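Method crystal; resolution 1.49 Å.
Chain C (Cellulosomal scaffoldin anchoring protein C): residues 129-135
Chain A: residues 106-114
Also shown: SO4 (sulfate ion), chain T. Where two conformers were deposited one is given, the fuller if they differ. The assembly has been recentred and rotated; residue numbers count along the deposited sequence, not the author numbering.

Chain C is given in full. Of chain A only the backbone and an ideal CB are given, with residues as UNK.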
# COMPACT_ATOMS: atom_id res chain seq x y z
N ILE C 129 10.67 -7.09 15.35
CA ILE C 129 11.19 -8.14 14.48
C ILE C 129 11.55 -7.50 13.15
O ILE C 129 10.70 -7.08 12.36
CB ILE C 129 10.13 -9.28 14.30
CG1 ILE C 129 9.53 -9.70 15.65
CG2 ILE C 129 10.81 -10.46 13.56
CD1 ILE C 129 8.62 -10.96 15.57
N LYS C 130 12.83 -7.36 12.86
CA LYS C 130 13.22 -6.55 11.70
C LYS C 130 13.78 -7.38 10.54
O LYS C 130 14.44 -6.76 9.61
CB LYS C 130 14.14 -5.37 12.09
CG LYS C 130 13.46 -4.33 12.95
CD LYS C 130 14.52 -3.38 13.53
CE LYS C 130 15.07 -3.85 14.84
NZ LYS C 130 16.18 -2.91 15.06
N ASN C 131 13.57 -8.71 10.57
CA ASN C 131 13.85 -9.49 9.40
C ASN C 131 12.76 -10.42 8.89
O ASN C 131 13.05 -11.44 8.28
CB ASN C 131 15.08 -10.37 9.65
CG ASN C 131 14.91 -11.25 10.81
OD1 ASN C 131 13.95 -11.11 11.59
ND2 ASN C 131 15.82 -12.21 10.97
N VAL C 132 11.58 -9.91 8.83
CA VAL C 132 10.44 -10.72 8.37
C VAL C 132 10.36 -10.69 6.86
O VAL C 132 10.70 -9.61 6.23
CB VAL C 132 9.17 -10.04 8.89
CG1 VAL C 132 7.91 -10.86 8.56
CG2 VAL C 132 9.23 -9.81 10.33
N VAL C 133 10.06 -11.81 6.29
CA VAL C 133 9.88 -12.03 4.83
C VAL C 133 8.38 -12.14 4.49
O VAL C 133 7.61 -12.70 5.23
CB VAL C 133 10.67 -13.26 4.33
CG1 VAL C 133 10.69 -14.38 5.32
CG2 VAL C 133 10.21 -13.81 2.97
N TYR C 134 8.03 -11.73 3.30
CA TYR C 134 6.62 -11.84 2.91
C TYR C 134 6.52 -12.49 1.57
O TYR C 134 7.43 -12.29 0.71
CB TYR C 134 6.11 -10.47 2.62
CG TYR C 134 6.27 -9.37 3.52
CD1 TYR C 134 6.30 -9.52 4.90
CD2 TYR C 134 6.35 -8.11 2.99
CE1 TYR C 134 6.45 -8.45 5.75
CE2 TYR C 134 6.43 -7.01 3.79
CZ TYR C 134 6.47 -7.17 5.12
OH TYR C 134 6.56 -6.07 5.86
N ASN C 135 5.46 -13.24 1.29
CA ASN C 135 5.30 -13.86 0.01
C ASN C 135 3.82 -13.53 -0.34
O ASN C 135 2.92 -14.09 0.32
CB ASN C 135 5.51 -15.34 0.04
CG ASN C 135 6.95 -15.74 0.37
OD1 ASN C 135 7.19 -16.84 0.86
ND2 ASN C 135 7.87 -14.88 0.11
N UNK A 106 23.18 -5.11 10.74
CA UNK A 106 23.47 -6.19 9.88
C UNK A 106 22.45 -7.35 10.04
O UNK A 106 22.10 -7.73 11.17
CB UNK A 106 24.90 -6.67 10.15
N UNK A 107 21.97 -7.89 8.91
CA UNK A 107 20.91 -8.92 8.78
C UNK A 107 19.46 -8.52 8.75
O UNK A 107 18.56 -9.35 8.53
CB UNK A 107 21.06 -9.90 9.94
N UNK A 108 19.19 -7.22 8.92
CA UNK A 108 17.83 -6.72 8.82
C UNK A 108 17.44 -6.78 7.38
O UNK A 108 18.33 -6.69 6.53
CB UNK A 108 17.69 -5.30 9.37
N UNK A 109 16.13 -6.96 7.16
CA UNK A 109 15.55 -7.08 5.78
C UNK A 109 14.44 -6.09 5.69
O UNK A 109 13.51 -6.13 6.47
CB UNK A 109 15.04 -8.49 5.47
N UNK A 110 14.49 -5.20 4.66
CA UNK A 110 13.53 -4.14 4.54
C UNK A 110 12.78 -4.42 3.25
O UNK A 110 13.38 -4.41 2.15
CB UNK A 110 14.19 -2.76 4.55
N UNK A 111 11.53 -4.76 3.38
CA UNK A 111 10.75 -5.14 2.18
C UNK A 111 10.25 -3.88 1.46
O UNK A 111 9.74 -2.94 2.05
CB UNK A 111 9.57 -6.04 2.56
N UNK A 112 10.44 -3.92 0.13
CA UNK A 112 10.01 -2.83 -0.77
C UNK A 112 8.88 -3.47 -1.58
O UNK A 112 9.15 -4.39 -2.38
CB UNK A 112 11.14 -2.30 -1.65
N UNK A 113 7.67 -2.98 -1.36
CA UNK A 113 6.50 -3.75 -1.77
C UNK A 113 5.72 -3.05 -2.86
O UNK A 113 5.65 -1.83 -2.86
CB UNK A 113 5.59 -4.01 -0.57
N UNK A 114 5.07 -3.78 -3.74
CA UNK A 114 4.20 -3.22 -4.72
C UNK A 114 2.82 -2.96 -4.20
O UNK A 114 2.18 -3.91 -3.65
CB UNK A 114 4.13 -4.14 -5.94
S SO4 T . 14.96 -10.38 14.40
O1 SO4 T . 16.34 -10.94 14.59
O2 SO4 T . 14.65 -10.60 12.94
O3 SO4 T . 14.95 -8.82 14.65
O4 SO4 T . 14.11 -11.10 15.23

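Position 106 lies beyond the reach of chain C: no atom of the other stretch comes within 5.5 Å of its ideal CB, so the contact sets no preference. The deposited residue is Val A106, which takes no part.

At 107 the backbone is more telling. Phi is +85°, a region in which a side chain is strained, and glycine is the natural choice, with asparagine a less comfortable alternative. Gly A107 is found, and its carbonyl O lies 3.8 Å from Asn C131 CB.

Position 108 points sideways, with its ideal CB 3.6 Å from Lys C130 O. The lysine side chain extends along this flank and ends in a positively charged NZ, so a long side chain carrying an acceptor is favoured: glutamate best, glutamine without the charge, while aspartate would be shorter. Glu A108 has chi1 m and chi2 t, an extended form that carries its carboxylate to the amine. Its OE2 accepts a hydrogen bond from Lys C130 NZ at 2.9 Å, which forms part of a salt bridge. The other oxygen, OE1, is met by the side chain of 110, so the carboxylate is held from two directions.

At 109 the backbone itself makes a bond that any residue but proline could supply: its N donates to Lys C130 O at 3.0 Å, nearly straight at 168°. The CB points toward chain C, 4.2 Å from Asn C131 CA, over backbone and the aliphatic start of a side chain. A medium-sized apolar residue such as leucine, isoleucine, valine or methionine would suit. Leu A109, chi1 m and chi2 t, places CD1 4.1 Å from Asn C131 CB and 3.6 Å from Asn C131 O. That carbonyl is left without a polar partner in the model. Water 2 links the backbones, donating to Leu A109 O at 2.7 Å and to Val C132 O at 3.0 Å.

Position 110 points away, so chain C alone leaves the choice wide. Tyr A110, chi1 m, nevertheless brings its ring end back, CE1 lying 4.4 Å from Lys C130 O, while Tyr A110 OH donates to Glu A108 OE1 at 2.6 Å, which steadies the carboxylate.

The CB of 111 points toward chain C, 3.5 Å from Tyr C134 CE2, and Val C132 O offers an acceptor 5.2 Å from that CB. A side chain with a donor one carbon beyond CB is called for: asparagine reaches well, histidine might, and glutamine only if it folds back; serine would stop short. Asn A111 donates from ND2 to Val C132 O at 2.8 Å and 158°, and the same ND2 lies over one face of the Tyr C134 ring.

Position 112 points away with nothing near; Ile A112 makes no contact.

At 113 the CB turns back toward chain C, 5.4 Å from Tyr C134 CE2. A small or branched residue such as threonine, valine or alanine suits this ring edge. Thr A113, chi1 p, sets CG2 3.9 Å from Tyr C134 CE2, while OG1 bonds elsewhere in the structure.

Position 114 is out of reach, and Thr A114 does not contribute.

Chain A, residues 106-114: VGELYNITT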
# COMPACT_ATOMS: atom_id res chain seq x y z
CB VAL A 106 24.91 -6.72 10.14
CG1 VAL A 106 25.24 -7.86 9.20
CG2 VAL A 106 25.92 -5.61 9.92
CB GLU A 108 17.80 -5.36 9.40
CG GLU A 108 17.91 -5.49 10.96
CD GLU A 108 17.83 -4.20 11.69
OE1 GLU A 108 17.88 -3.09 11.07
OE2 GLU A 108 17.78 -4.21 12.95
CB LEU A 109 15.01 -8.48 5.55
CG LEU A 109 16.12 -9.45 5.65
CD1 LEU A 109 15.40 -10.83 5.62
CD2 LEU A 109 17.13 -9.37 4.52
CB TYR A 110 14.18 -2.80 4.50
CG TYR A 110 15.10 -2.52 5.66
CD1 TYR A 110 14.82 -3.11 6.94
CD2 TYR A 110 16.26 -1.81 5.49
CE1 TYR A 110 15.65 -2.84 8.01
CE2 TYR A 110 17.10 -1.50 6.57
CZ TYR A 110 16.77 -2.06 7.82
OH TYR A 110 17.62 -1.78 8.88
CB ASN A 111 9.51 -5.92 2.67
CG ASN A 111 9.87 -7.33 3.19
OD1 ASN A 111 10.26 -8.17 2.37
ND2 ASN A 111 9.86 -7.51 4.51
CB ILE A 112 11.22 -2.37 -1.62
CG1 ILE A 112 12.50 -2.06 -0.81
CG2 ILE A 112 10.77 -1.15 -2.50
CD1 ILE A 112 12.30 -0.94 0.21
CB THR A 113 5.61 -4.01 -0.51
OG1 THR A 113 5.20 -2.82 0.13
CG2 THR A 113 6.37 -4.90 0.46
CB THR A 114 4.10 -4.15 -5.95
OG1 THR A 114 5.39 -4.46 -6.44
CG2 THR A 114 3.31 -3.46 -7.06
O HOH W 1 17.07 -0.93 12.59
O HOH W 2 11.42 -7.15 7.79
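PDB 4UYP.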